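Local atomic coordinates of uncharacterized protein (Photobacterium profundum, PDB entry 3R87), a protein that probably hydrolyses thioesters, as a hotdog-fold member of the 4-hydroxybenzoyl-CoA thioesterase family. Residues Asn28-Lys31 with Tyr32-Arg35. Sequence-based numbering, arbitrary orientation.
Sequences NFLK and YFER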
loop_
_atom_site.group_PDB
_atom_site.type_symbol
_atom_site.label_atom_id
_atom_site.label_comp_id
_atom_site.label_asym_id
_atom_site.label_seq_id
_atom_site.Cartn_x
_atom_site.Cartn_y
_atom_site.Cartn_z
ATOM N N ASN A 28 4.977 6.545 -0.861
ATOM C CA ASN A 28 3.652 7.037 -0.479
ATOM C C ASN A 28 3.436 8.491 -0.868
ATOM O O ASN A 28 2.288 8.895 -1.050
ATOM C CB ASN A 28 3.464 6.869 1.035
ATOM C CG ASN A 28 3.387 5.407 1.420
ATOM O OD1 ASN A 28 3.038 4.560 0.595
ATOM N ND2 ASN A 28 3.744 5.088 2.640
ATOM N N PHE A 29 4.506 9.291 -0.996
ATOM C CA PHE A 29 4.294 10.679 -1.366
ATOM C C PHE A 29 3.621 10.814 -2.712
ATOM O O PHE A 29 2.831 11.762 -2.928
ATOM C CB PHE A 29 5.601 11.461 -1.286
ATOM C CG PHE A 29 6.146 11.567 0.087
ATOM C CD1 PHE A 29 5.453 12.258 1.100
ATOM C CD2 PHE A 29 7.345 10.972 0.441
ATOM C CE1 PHE A 29 5.966 12.401 2.346
ATOM C CE2 PHE A 29 7.877 11.110 1.708
ATOM C CZ PHE A 29 7.201 11.843 2.687
ATOM N N LEU A 30 3.917 9.926 -3.672
ATOM C CA LEU A 30 3.223 10.007 -4.939
ATOM C C LEU A 30 1.756 9.697 -4.821
ATOM O O LEU A 30 0.940 10.212 -5.602
ATOM C CB LEU A 30 3.851 9.154 -6.046
ATOM C CG LEU A 30 5.036 9.755 -6.801
ATOM C CD1 LEU A 30 5.725 8.498 -7.445
ATOM C CD2 LEU A 30 4.642 10.920 -7.707
ATOM N N LYS A 31 1.375 8.859 -3.833
ATOM C CA LYS A 31 -0.058 8.649 -3.575
ATOM C C LYS A 31 -0.722 9.971 -3.138
ATOM O O LYS A 31 -1.825 10.297 -3.591
ATOM C CB LYS A 31 -0.264 7.596 -2.469
ATOM C CG LYS A 31 0.256 6.253 -2.822
ATOM C CD LYS A 31 0.093 5.258 -1.683
ATOM C CE LYS A 31 0.659 3.874 -2.090
ATOM N NZ LYS A 31 0.092 2.724 -1.287
ATOM N N TYR A 32 -0.056 10.679 -2.208
ATOM C CA TYR A 32 -0.646 11.909 -1.711
ATOM C C TYR A 32 -0.775 12.932 -2.842
ATOM O O TYR A 32 -1.755 13.662 -2.901
ATOM C CB TYR A 32 0.221 12.509 -0.615
ATOM C CG TYR A 32 0.562 11.549 0.531
ATOM C CD1 TYR A 32 -0.216 10.426 0.853
ATOM C CD2 TYR A 32 1.720 11.779 1.250
ATOM C CE1 TYR A 32 0.209 9.554 1.841
ATOM C CE2 TYR A 32 2.148 10.914 2.254
ATOM C CZ TYR A 32 1.380 9.776 2.517
ATOM O OH TYR A 32 1.860 8.910 3.452
ATOM N N PHE A 33 0.228 12.972 -3.739
ATOM C CA PHE A 33 0.159 13.861 -4.870
ATOM C C PHE A 33 -1.007 13.504 -5.773
ATOM O O PHE A 33 -1.681 14.384 -6.298
ATOM C CB PHE A 33 1.462 13.889 -5.616
ATOM C CG PHE A 33 2.612 14.564 -4.926
ATOM C CD1 PHE A 33 2.456 15.379 -3.809
ATOM C CD2 PHE A 33 3.896 14.450 -5.442
ATOM C CE1 PHE A 33 3.500 16.071 -3.245
ATOM C CE2 PHE A 33 4.962 15.148 -4.857
ATOM C CZ PHE A 33 4.773 15.946 -3.758
ATOM N N GLU A 34 -1.257 12.195 -5.976
ATOM C CA GLU A 34 -2.384 11.744 -6.768
ATOM C C GLU A 34 -3.703 12.235 -6.153
ATOM O O GLU A 34 -4.565 12.760 -6.879
ATOM C CB GLU A 34 -2.351 10.227 -6.924
ATOM C CG GLU A 34 -3.261 9.698 -8.001
ATOM C CD GLU A 34 -4.772 9.674 -7.644
ATOM O OE1 GLU A 34 -5.115 9.445 -6.521
ATOM O OE2 GLU A 34 -5.628 9.835 -8.540
ATOM N N ARG A 35 -3.867 12.072 -4.843
ATOM C CA ARG A 35 -5.086 12.520 -4.189
ATOM C C ARG A 35 -5.295 13.996 -4.449
ATOM O O ARG A 35 -6.397 14.469 -4.732
ATOM C CB ARG A 35 -5.008 12.296 -2.678
ATOM C CG ARG A 35 -4.832 10.864 -2.233
ATOM C CD ARG A 35 -4.711 10.821 -0.728
ATOM N NE ARG A 35 -4.207 9.544 -0.267
ATOM C CZ ARG A 35 -3.801 9.292 0.968
ATOM N NH1 ARG A 35 -3.910 10.251 1.895
ATOM N NH2 ARG A 35 -3.240 8.138 1.250
#
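Near the N-terminal end of helix 28-41, the long helix of this hotdog fold, Asn-28 to Lys-31 meet Tyr-32 to Arg-35 through four successive i to i+4 backbone hydrogen bonds. Tyr-32 N donates to Asn-28 O at 3.2 Å, and Phe-33 N, Glu-34 N and Arg-35 N reach the carbonyls of Phe-29, Leu-30 and Lys-31. Asn-28 O has a second neighbour in the Tyr-32 ring, standing 3.4 Å above the plane over its centre. That placement follows from chi1 of -53°, which sets CG of Tyr-32 anti to its own carbonyl carbon and lays the ring back along the preceding turn. Tyr-32 OH then passes beside Asn-28, 3.5 Å from Asn-28 CB. Phe-29 meets the same tyrosine through CD1, 3.7 Å from Tyr-32 CE2, the two ring planes perpendicular and their centroids 5.8 Å apart. Phe-29 O lies over one face of the Phe-33 ring near its CG end, 3.4 Å from Phe-33 CG. On the Arg-35 side, CD1 of Tyr-32 lies 3.6 Å above the centre of the guanidinium plane. Asp-17 takes hydrogen bonds from Tyr-32 OH through its carboxylate and from Asn-28 ND2 through its backbone oxygen, tying both polar ends to one loop residue. Arg-35 forms a salt bridge to Glu-16 of the third subunit, while Leu-30 packs on Pro-27 of the second. Within the chain, Phe-29 and Phe-33 rest on strands 56-66 and 89-97, and Tyr-32 and Arg-35 on strand 7-12.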